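Local coordinates for actin-related protein 8 (Homo sapiens, PDB 4FO0), which binds ATP with low basal ATPase activity, does not polymerise, and is a proposed core component of the INO80 chromatin remodelling complex, needed to recruit INO80 to sites of DNA damage, at residues V43-H48 with E138-V143; K89-G94 with D323-G328; M112-L117 with L344-R349; V260-D265 with L485-C490. All blocks are in the same frame, centred on the assembly; numbering follows the deposited sequence.

Contact 1 (V43-H48 with E138-V143)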
# COMPACT_ATOMS: atom_id res chain seq x y z
N VAL A 43 12.55 2.30 2.63
CA VAL A 43 13.44 2.98 1.69
C VAL A 43 14.82 3.16 2.31
O VAL A 43 14.97 3.18 3.54
CB VAL A 43 12.89 4.38 1.34
CG1 VAL A 43 12.78 5.23 2.60
CG2 VAL A 43 13.76 5.07 0.27
N ILE A 44 15.84 3.27 1.46
CA ILE A 44 17.20 3.40 1.94
C ILE A 44 18.00 4.34 1.03
O ILE A 44 17.89 4.29 -0.19
CB ILE A 44 17.92 2.03 2.05
CG1 ILE A 44 19.37 2.22 2.47
CG2 ILE A 44 17.91 1.30 0.73
CD1 ILE A 44 20.09 0.95 2.81
N ALA A 45 18.79 5.20 1.65
CA ALA A 45 19.72 6.05 0.91
C ALA A 45 21.13 5.51 1.07
O ALA A 45 21.59 5.26 2.18
CB ALA A 45 19.64 7.49 1.39
N ARG A 46 21.81 5.33 -0.05
CA ARG A 46 23.16 4.81 -0.03
C ARG A 46 24.09 5.85 -0.59
O ARG A 46 23.80 6.45 -1.64
CB ARG A 46 23.24 3.53 -0.85
CG ARG A 46 22.69 2.32 -0.13
CD ARG A 46 23.21 1.06 -0.76
NE ARG A 46 22.80 -0.15 -0.05
CZ ARG A 46 23.36 -0.60 1.07
NH1 ARG A 46 24.34 0.08 1.64
NH2 ARG A 46 22.91 -1.71 1.62
N ARG A 47 25.21 6.07 0.11
CA ARG A 47 26.19 7.06 -0.32
C ARG A 47 26.89 6.61 -1.58
O ARG A 47 26.89 5.43 -1.91
CB ARG A 47 27.22 7.34 0.77
CG ARG A 47 28.05 8.59 0.51
CD ARG A 47 29.08 8.85 1.59
NE ARG A 47 28.79 10.05 2.37
CZ ARG A 47 29.10 11.29 1.99
NH1 ARG A 47 29.71 11.49 0.83
NH2 ARG A 47 28.79 12.32 2.76
N HIS A 48 27.46 7.57 -2.30
CA HIS A 48 28.35 7.25 -3.40
C HIS A 48 29.70 6.86 -2.82
O HIS A 48 30.03 7.26 -1.71
CB HIS A 48 28.53 8.45 -4.31
CG HIS A 48 27.31 8.77 -5.10
ND1 HIS A 48 26.15 8.04 -5.00
CD2 HIS A 48 27.07 9.75 -6.01
CE1 HIS A 48 25.24 8.55 -5.81
NE2 HIS A 48 25.78 9.59 -6.44
N GLU A 138 12.67 7.33 7.26
CA GLU A 138 12.41 8.76 7.22
C GLU A 138 13.69 9.59 7.06
O GLU A 138 13.69 10.62 6.37
CB GLU A 138 11.67 9.18 8.48
CG GLU A 138 11.23 10.62 8.46
CD GLU A 138 9.75 10.76 8.71
OE1 GLU A 138 9.32 11.90 9.04
OE2 GLU A 138 9.02 9.74 8.59
N GLU A 139 14.78 9.16 7.68
CA GLU A 139 16.06 9.82 7.47
C GLU A 139 16.46 9.78 6.00
O GLU A 139 17.03 10.74 5.47
CB GLU A 139 17.15 9.22 8.33
CG GLU A 139 17.15 9.72 9.75
CD GLU A 139 18.40 9.30 10.50
OE1 GLU A 139 18.73 9.94 11.53
OE2 GLU A 139 19.06 8.33 10.06
N ALA A 140 16.16 8.67 5.34
CA ALA A 140 16.45 8.55 3.92
C ALA A 140 15.60 9.51 3.09
O ALA A 140 16.11 10.15 2.17
CB ALA A 140 16.27 7.12 3.47
N LEU A 141 14.31 9.64 3.43
CA LEU A 141 13.43 10.53 2.66
C LEU A 141 13.91 11.97 2.71
O LEU A 141 13.68 12.73 1.77
CB LEU A 141 12.00 10.48 3.17
CG LEU A 141 11.21 9.18 3.09
CD1 LEU A 141 9.88 9.35 3.79
CD2 LEU A 141 10.98 8.79 1.65
N TYR A 142 14.58 12.33 3.80
CA TYR A 142 14.97 13.72 4.05
C TYR A 142 16.40 14.09 3.67
O TYR A 142 16.90 15.14 4.04
CB TYR A 142 14.71 14.06 5.51
CG TYR A 142 13.29 14.48 5.70
CD1 TYR A 142 12.29 13.53 5.87
CD2 TYR A 142 12.94 15.82 5.68
CE1 TYR A 142 10.98 13.91 6.04
CE2 TYR A 142 11.64 16.21 5.86
CZ TYR A 142 10.66 15.25 6.03
OH TYR A 142 9.35 15.64 6.19
N VAL A 143 17.05 13.21 2.93
CA VAL A 143 18.33 13.54 2.36
C VAL A 143 18.15 14.57 1.26
O VAL A 143 17.36 14.37 0.33
CB VAL A 143 19.00 12.26 1.83
CG1 VAL A 143 20.23 12.61 1.00
CG2 VAL A 143 19.35 11.34 3.00

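Contact 2 (K89-G94 with D323-G328)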
# COMPACT_ATOMS: atom_id res chain seq x y z
N LYS A 89 -25.09 8.69 -10.57
CA LYS A 89 -25.47 8.44 -9.19
C LYS A 89 -26.10 9.67 -8.57
O LYS A 89 -25.48 10.72 -8.48
CB LYS A 89 -24.24 8.02 -8.38
CG LYS A 89 -24.47 7.81 -6.90
CD LYS A 89 -23.23 7.17 -6.26
CE LYS A 89 -23.45 6.86 -4.78
NZ LYS A 89 -22.39 6.02 -4.20
N LYS A 90 -27.36 9.55 -8.15
CA LYS A 90 -28.06 10.70 -7.63
C LYS A 90 -27.56 11.00 -6.24
O LYS A 90 -26.88 10.17 -5.62
CB LYS A 90 -29.57 10.44 -7.59
CG LYS A 90 -30.16 10.01 -8.91
CD LYS A 90 -29.99 11.07 -9.98
CE LYS A 90 -31.24 11.17 -10.83
NZ LYS A 90 -32.39 11.62 -10.00
N MET A 91 -27.89 12.18 -5.74
CA MET A 91 -27.50 12.55 -4.39
C MET A 91 -28.56 12.12 -3.40
O MET A 91 -29.59 11.58 -3.79
CB MET A 91 -27.21 14.04 -4.31
CG MET A 91 -26.03 14.44 -5.19
SD MET A 91 -25.36 16.05 -4.73
CE MET A 91 -26.75 17.12 -5.14
N SER A 92 -28.30 12.34 -2.11
CA SER A 92 -29.19 11.87 -1.06
C SER A 92 -30.59 12.45 -1.18
O SER A 92 -31.57 11.78 -0.84
CB SER A 92 -28.61 12.19 0.32
OG SER A 92 -27.50 11.35 0.60
N ASN A 93 -30.69 13.68 -1.66
CA ASN A 93 -31.99 14.31 -1.86
C ASN A 93 -32.65 13.89 -3.18
O ASN A 93 -33.68 14.44 -3.58
CB ASN A 93 -31.85 15.83 -1.80
CG ASN A 93 -31.01 16.38 -2.93
OD1 ASN A 93 -30.77 15.71 -3.93
ND2 ASN A 93 -30.57 17.63 -2.79
N GLY A 94 -32.05 12.92 -3.86
CA GLY A 94 -32.56 12.43 -5.14
C GLY A 94 -32.26 13.26 -6.38
O GLY A 94 -32.71 12.92 -7.48
N ASP A 323 -17.69 10.65 -1.48
CA ASP A 323 -19.02 11.02 -1.00
C ASP A 323 -19.77 11.88 -2.04
O ASP A 323 -19.41 13.03 -2.27
CB ASP A 323 -18.84 11.77 0.33
CG ASP A 323 -20.15 12.19 0.96
OD1 ASP A 323 -21.22 12.01 0.32
OD2 ASP A 323 -20.11 12.71 2.10
N GLN A 324 -20.82 11.32 -2.66
CA GLN A 324 -21.59 12.07 -3.66
C GLN A 324 -22.09 13.41 -3.13
O GLN A 324 -22.22 14.38 -3.88
CB GLN A 324 -22.82 11.29 -4.13
CG GLN A 324 -22.54 10.27 -5.19
CD GLN A 324 -22.08 10.88 -6.50
OE1 GLN A 324 -20.96 10.62 -6.95
NE2 GLN A 324 -22.95 11.67 -7.14
N ASP A 325 -22.37 13.45 -1.84
CA ASP A 325 -23.07 14.58 -1.26
C ASP A 325 -22.20 15.80 -0.99
O ASP A 325 -22.71 16.89 -0.74
CB ASP A 325 -23.84 14.14 -0.02
CG ASP A 325 -24.86 13.05 -0.33
OD1 ASP A 325 -25.47 13.09 -1.43
OD2 ASP A 325 -25.05 12.15 0.51
N ILE A 326 -20.89 15.60 -1.04
CA ILE A 326 -19.94 16.71 -0.98
C ILE A 326 -19.74 17.22 -2.39
O ILE A 326 -19.13 16.54 -3.23
CB ILE A 326 -18.57 16.26 -0.42
CG1 ILE A 326 -18.70 15.73 1.00
CG2 ILE A 326 -17.58 17.41 -0.41
CD1 ILE A 326 -17.37 15.29 1.58
N SER A 327 -20.23 18.41 -2.68
CA SER A 327 -20.20 18.90 -4.06
C SER A 327 -20.01 20.40 -4.10
O SER A 327 -20.02 21.06 -3.06
CB SER A 327 -21.50 18.54 -4.77
OG SER A 327 -22.61 19.21 -4.18
N GLY A 328 -19.83 20.92 -5.30
CA GLY A 328 -19.57 22.34 -5.49
C GLY A 328 -18.11 22.71 -5.37
O GLY A 328 -17.24 21.85 -5.20

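Contact 3 (M112-L117 with L344-R349)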
# COMPACT_ATOMS: atom_id res chain seq x y z
N MET A 112 -4.12 33.54 -6.27
CA MET A 112 -3.73 33.20 -4.90
C MET A 112 -2.21 33.15 -4.71
O MET A 112 -1.49 32.51 -5.49
CB MET A 112 -4.30 31.84 -4.46
CG MET A 112 -5.82 31.73 -4.46
SD MET A 112 -6.69 32.90 -3.40
CE MET A 112 -5.33 33.69 -2.53
N ARG A 113 -1.73 33.84 -3.68
CA ARG A 113 -0.34 33.73 -3.26
C ARG A 113 -0.28 33.17 -1.86
O ARG A 113 -1.19 33.40 -1.05
CB ARG A 113 0.36 35.09 -3.29
CG ARG A 113 0.57 35.62 -4.68
CD ARG A 113 1.01 34.51 -5.63
NE ARG A 113 1.15 35.00 -7.00
CZ ARG A 113 0.20 34.94 -7.94
NH1 ARG A 113 -0.98 34.40 -7.66
NH2 ARG A 113 0.45 35.41 -9.15
N PRO A 114 0.77 32.41 -1.56
CA PRO A 114 0.94 31.83 -0.22
C PRO A 114 1.32 32.89 0.82
O PRO A 114 2.03 33.85 0.52
CB PRO A 114 2.08 30.82 -0.42
CG PRO A 114 2.84 31.35 -1.60
CD PRO A 114 1.85 32.02 -2.49
N ALA A 115 0.80 32.73 2.03
CA ALA A 115 1.21 33.54 3.15
C ALA A 115 2.32 32.76 3.85
O ALA A 115 2.38 31.53 3.72
CB ALA A 115 0.04 33.73 4.09
N ILE A 116 3.22 33.44 4.56
CA ILE A 116 4.17 32.69 5.37
C ILE A 116 3.69 32.57 6.82
O ILE A 116 3.23 33.55 7.43
CB ILE A 116 5.67 33.15 5.27
CG1 ILE A 116 6.01 34.11 6.39
CG2 ILE A 116 6.03 33.74 3.88
CD1 ILE A 116 5.55 35.49 6.11
N LEU A 117 3.74 31.35 7.35
CA LEU A 117 3.34 31.10 8.72
C LEU A 117 4.54 31.30 9.62
O LEU A 117 4.40 31.69 10.78
CB LEU A 117 2.83 29.67 8.87
CG LEU A 117 1.53 29.32 8.17
CD1 LEU A 117 1.07 27.94 8.62
CD2 LEU A 117 0.48 30.37 8.48
N LEU A 344 4.84 27.74 4.66
CA LEU A 344 3.88 28.37 3.76
C LEU A 344 2.45 27.89 3.95
O LEU A 344 2.20 26.71 4.22
CB LEU A 344 4.29 28.12 2.32
CG LEU A 344 5.60 28.76 1.91
CD1 LEU A 344 6.05 28.18 0.58
CD2 LEU A 344 5.42 30.27 1.78
N LEU A 345 1.52 28.82 3.80
CA LEU A 345 0.10 28.49 3.84
C LEU A 345 -0.58 28.96 2.56
O LEU A 345 -0.50 30.13 2.20
CB LEU A 345 -0.57 29.15 5.02
CG LEU A 345 -2.07 28.89 5.06
CD1 LEU A 345 -2.31 27.46 5.48
CD2 LEU A 345 -2.74 29.86 5.99
N TYR A 346 -1.25 28.02 1.88
CA TYR A 346 -1.92 28.26 0.60
C TYR A 346 -3.45 28.19 0.71
O TYR A 346 -4.00 27.23 1.26
CB TYR A 346 -1.49 27.21 -0.41
CG TYR A 346 -0.13 27.41 -1.02
CD1 TYR A 346 0.01 28.11 -2.22
CD2 TYR A 346 1.01 26.87 -0.44
CE1 TYR A 346 1.25 28.29 -2.81
CE2 TYR A 346 2.27 27.05 -1.02
CZ TYR A 346 2.37 27.76 -2.20
OH TYR A 346 3.60 27.95 -2.79
N GLN A 347 -4.12 29.20 0.17
CA GLN A 347 -5.56 29.11 -0.09
C GLN A 347 -5.78 28.49 -1.46
O GLN A 347 -5.09 28.83 -2.43
CB GLN A 347 -6.21 30.49 -0.11
CG GLN A 347 -5.96 31.34 1.11
CD GLN A 347 -6.37 30.64 2.38
OE1 GLN A 347 -7.49 30.15 2.51
NE2 GLN A 347 -5.45 30.58 3.33
N PHE A 348 -6.74 27.59 -1.58
CA PHE A 348 -7.28 27.37 -2.91
C PHE A 348 -8.59 26.65 -2.99
O PHE A 348 -9.08 26.08 -2.01
CB PHE A 348 -6.25 26.80 -3.88
CG PHE A 348 -6.20 25.32 -3.91
CD1 PHE A 348 -5.99 24.66 -5.12
CD2 PHE A 348 -6.31 24.59 -2.75
CE1 PHE A 348 -5.91 23.29 -5.17
CE2 PHE A 348 -6.25 23.21 -2.78
CZ PHE A 348 -6.04 22.56 -3.99
N ARG A 349 -9.18 26.74 -4.18
CA ARG A 349 -10.55 26.29 -4.37
C ARG A 349 -10.59 24.98 -5.15
O ARG A 349 -9.97 24.86 -6.20
CB ARG A 349 -11.31 27.37 -5.10
CG ARG A 349 -12.76 27.43 -4.76
CD ARG A 349 -13.34 28.70 -5.33
NE ARG A 349 -13.47 29.71 -4.29
CZ ARG A 349 -13.81 30.97 -4.53
NH1 ARG A 349 -14.05 31.35 -5.78
NH2 ARG A 349 -13.91 31.84 -3.54
O HOH W 1 -2.89 30.99 -1.26

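Contact 4 (V260-D265 with L485-C490)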
# COMPACT_ATOMS: atom_id res chain seq x y z
N VAL A 260 -6.91 -8.76 -4.69
CA VAL A 260 -8.23 -9.31 -4.44
C VAL A 260 -8.13 -10.83 -4.32
O VAL A 260 -7.34 -11.47 -5.03
CB VAL A 260 -9.20 -8.97 -5.57
CG1 VAL A 260 -10.64 -9.25 -5.14
CG2 VAL A 260 -9.07 -7.52 -5.94
N CYS A 261 -8.90 -11.41 -3.41
CA CYS A 261 -9.00 -12.86 -3.36
C CYS A 261 -10.07 -13.30 -2.39
O CYS A 261 -10.55 -12.52 -1.56
CB CYS A 261 -7.65 -13.49 -3.02
SG CYS A 261 -7.21 -13.50 -1.26
N CYS A 262 -10.46 -14.56 -2.50
CA CYS A 262 -11.46 -15.11 -1.60
C CYS A 262 -10.80 -16.06 -0.63
O CYS A 262 -10.07 -16.97 -1.04
CB CYS A 262 -12.57 -15.79 -2.37
SG CYS A 262 -13.55 -14.60 -3.28
N VAL A 263 -11.06 -15.84 0.65
CA VAL A 263 -10.42 -16.63 1.68
C VAL A 263 -11.49 -17.34 2.48
O VAL A 263 -12.48 -16.74 2.89
CB VAL A 263 -9.54 -15.76 2.60
CG1 VAL A 263 -9.16 -16.49 3.87
CG2 VAL A 263 -8.30 -15.31 1.85
N GLU A 264 -11.27 -18.63 2.68
CA GLU A 264 -12.21 -19.49 3.39
C GLU A 264 -11.45 -20.32 4.41
O GLU A 264 -10.77 -21.29 4.05
CB GLU A 264 -12.93 -20.40 2.40
CG GLU A 264 -14.35 -20.76 2.80
CD GLU A 264 -15.11 -21.40 1.66
OE1 GLU A 264 -14.49 -21.67 0.61
OE2 GLU A 264 -16.33 -21.64 1.80
N ASP A 265 -11.53 -19.92 5.67
CA ASP A 265 -10.88 -20.63 6.77
C ASP A 265 -9.38 -20.81 6.57
O ASP A 265 -8.89 -21.95 6.55
CB ASP A 265 -11.53 -22.00 7.00
CG ASP A 265 -13.04 -21.94 6.96
OD1 ASP A 265 -13.63 -21.05 7.63
OD2 ASP A 265 -13.64 -22.77 6.24
N LEU A 485 -15.79 -8.64 -8.12
CA LEU A 485 -16.82 -9.49 -8.70
C LEU A 485 -16.20 -10.67 -9.43
O LEU A 485 -16.50 -11.83 -9.15
CB LEU A 485 -17.69 -8.67 -9.65
CG LEU A 485 -18.60 -7.66 -8.94
CD1 LEU A 485 -19.46 -6.90 -9.92
CD2 LEU A 485 -19.45 -8.35 -7.90
N HIS A 486 -15.31 -10.37 -10.36
CA HIS A 486 -14.63 -11.41 -11.11
C HIS A 486 -14.00 -12.47 -10.21
O HIS A 486 -14.10 -13.66 -10.48
CB HIS A 486 -13.56 -10.79 -12.00
CG HIS A 486 -12.76 -11.81 -12.75
ND1 HIS A 486 -11.68 -12.45 -12.20
CD2 HIS A 486 -12.90 -12.30 -14.00
CE1 HIS A 486 -11.17 -13.29 -13.08
NE2 HIS A 486 -11.89 -13.22 -14.19
N SER A 487 -13.35 -12.03 -9.15
CA SER A 487 -12.70 -12.92 -8.20
C SER A 487 -13.72 -13.87 -7.55
O SER A 487 -13.51 -15.07 -7.50
CB SER A 487 -11.99 -12.07 -7.14
OG SER A 487 -11.59 -12.83 -6.01
N ILE A 488 -14.80 -13.31 -7.04
CA ILE A 488 -15.83 -14.09 -6.38
C ILE A 488 -16.47 -15.06 -7.35
O ILE A 488 -16.85 -16.17 -6.99
CB ILE A 488 -16.92 -13.16 -5.79
CG1 ILE A 488 -16.30 -12.27 -4.71
CG2 ILE A 488 -18.09 -13.96 -5.26
CD1 ILE A 488 -17.26 -11.31 -4.05
N ASP A 489 -16.58 -14.63 -8.60
CA ASP A 489 -17.16 -15.45 -9.64
C ASP A 489 -16.30 -16.66 -9.97
O ASP A 489 -16.76 -17.62 -10.60
CB ASP A 489 -17.35 -14.61 -10.89
CG ASP A 489 -18.16 -15.32 -11.93
OD1 ASP A 489 -19.12 -16.03 -11.55
OD2 ASP A 489 -17.82 -15.18 -13.13
N CYS A 490 -15.05 -16.63 -9.55
CA CYS A 490 -14.12 -17.72 -9.79
C CYS A 490 -14.15 -18.76 -8.67
O CYS A 490 -13.45 -19.76 -8.76
CB CYS A 490 -12.71 -17.19 -9.94
SG CYS A 490 -12.46 -16.33 -11.46

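Contact 1 (V43-H48 with E138-V143)
Val43 and Ala45 pack against Ala140, Leu141 and Val143, where a one-turn helix lies on a strand of the large mixed sheet of the actin fold. Strand 38-47 runs between strands 134-136 and 149-152, and helix 138-141 follows strand 134-136 almost at once. The backbone pairs Val43 with Gly137 and Ala45 with Leu135 bring the chain right up to the helix. No hydrogen bond joins 43-48 to 138-143; methyl groups do most of the touching.

Val43 carries one end of it. Its CB is directed at the helix. From there CG1 sits between the backbone N and the carbonyl carbon (chi1 60°). This methyl meets two partners: Ala140 CB lies 4.1 Å from Val43 CG1, and Leu141 CD2 lies at the same distance. Val43 and Leu141 meet at a slant, methyl to methyl. The Val43 side chain also touches Ile151 of strand 149-152.

The backbones come closest at the two alanines, where Ala45 CA and Ala140 CA are 5.1 Å apart. With only a methyl on each side, the helix can sit close to the strand. Ala140 CB and Ala45 CB are 4.0 Å apart, and Ala140 CB also lies 3.7 Å from the backbone Ala45 N. The contact is buried: the Leu141 side chain is about 7 Å from that of Thr25, an ATP-binding residue, while the Val43 side chain is about 11 Å from the ATP itself. Past the helix, Val143 also packs on Leu135. Its CG2 closes the contact, 4.2 Å from Ala45 CB.

Contact 2 (K89-G94 with D323-G328)
Two surface type I beta turns meet where Ser92 is bound by the carboxylate of Asp325. One turn runs from Met91 to Gly94, in the loop after helix 71-88. The other runs from Asp323 to Ile326, in the loop after helix 306-319. An Asx turn supports the second: Asp325 N donates to Asp323 OD1 at 2.8 Å, from above the carboxylate plane.

Asp325 receives Ser92 at both oxygens. Ser92 N donates to Asp325 OD1 at 3.0 Å, with an angle of 156° at the hydrogen. Ser92 OG donates to Asp325 OD2 at 2.6 Å. Both donors come on the syn side, about 30° out of the carboxylate plane. Ser92 OG is anti to its carbonyl carbon and beside its own N (chi1 -72°), which puts both donors on one side of the residue.

Beside this pair the chains pack without further hydrogen bonds between the two segments. Lys89 is extended, and its chain crosses Gln324 at a slant, with Lys89 CD 3.4 Å from Gln324 CG. Lys89 also touches Phe519 and His522 of helix 516-527. Met91 SD lies 3.7 Å from Gln324 O. Gln324 NE2 has a weak hydrogen bond to Ile86 O. Lys90 NZ bonds to Gly94 O within its own loop.

Two donors on one carboxylate fix the rotation of Asp325. They would probably also favour its charged form.

Contact 3 (M112-L117 with L344-R349)
Pro114 lies flat against Tyr346 in the closely packed part of this contact, beside an antiparallel strand pair. Pro114 CB stands over the centre of the ring, 3.6 Å from the Tyr346 ring centroid and 14° off its normal. This is a CH-pi contact. The two side chains lie side by side, pointing the same way. Tyr346 also meets the ring of Phe334 on strand 330-336.

Next to it, Ala115 and Leu345 form an antiparallel hydrogen-bonded pair. Ala115 N donates to Leu345 O at 2.9 Å, and Leu345 N donates to Ala115 O at 2.8 Å. Ile116 and Leu344 follow as a non-hydrogen-bonded pair. Strand 115-118 is an edge strand, within this chain, of a three-stranded antiparallel sheet, next to 343-350.

Ile116 and Leu117 form the exposed side. Ile116 touches Leu344 with CG2 alone, 4.1 Å from Leu344 CD2. Leu117 lays its CG 3.8 Å from Leu345 CB. Toward Met112 the backbones draw apart, and a water sits between them. It accepts from Gln347 N at 2.6 Å and donates weakly to Arg113 O. Met112 still packs here, its CG 3.6 Å from Gln347 O. Gln347 NE2 is hydrogen-bonded to Glu333 of the next strand.

Proline has no N-H to give. Its ring packs on an aromatic face while the neighbouring alanine makes the backbone bonds, and water takes over where direct pairing stops.

Contact 4 (V260-D265 with L485-C490)
Ser487 is the centre of this buried contact, facing the side chains of Val260 and Cys262 and the backbone of Cys261 on strand 258-264. Ser487 CB lies 3.7 Å from Val260 CG1. Its OG is 3.7 Å from Cys261 CA and 3.8 Å from Cys262 SG. Cys262 SG also meets Ile488 CG1, at 3.9 Å. Cys262 SG is anti to its carbonyl carbon (chi1 -68°), and the sulphur reaches both helix residues. No hydrogen bond joins 260-265 to 485-490. Met500 of helix 494-502 packs directly on both Cys262 and Ile488.

The second shell is polar. Ser487 OG is hydrogen-bonded to Thr272 O, so this buried hydroxyl has a partner. Thr272 OG1 in turn pairs with Cys262 N. One threonine thus holds both sides of the contact in place.

The axes of helix 485-489 and strand 260-264 approach to 7.7 Å, with directions 38° apart. This is helix-on-sheet packing in the nucleotide-binding actin fold. Strand 258-264 lies between 247-253 and 274-276 in a mixed sheet. Strand 247-253 ends at the ATP-binding residues Asp252 and Val253. Helix 480-489 lies against the strand with Val260 and Cys262, while Cys261 and Val263 touch helix 235-243.

Overall arrangement
From the N terminus, 43-48 opens contact 1, 89-94 opens contact 2 and 112-117 opens contact 3. Then 138-143 closes contact 1, so contacts 2 and 3 both cross it. The segment 260-265 opens contact 4 after contact 1 has closed, so these two are in series. Contact 2 closes at 323-328 and contact 3 at 344-349, crossing each other. Contact 4 closes last, at 485-490, past the unmodelled residues 380-470, and crosses both. No contact nests in another. Contacts 1 and 4 pack helices on the two larger sheets, with centres about 39 Å apart. Contacts 2 and 3 tie the 89-117 region to the loop after helix 306-319 and to strand 343-350.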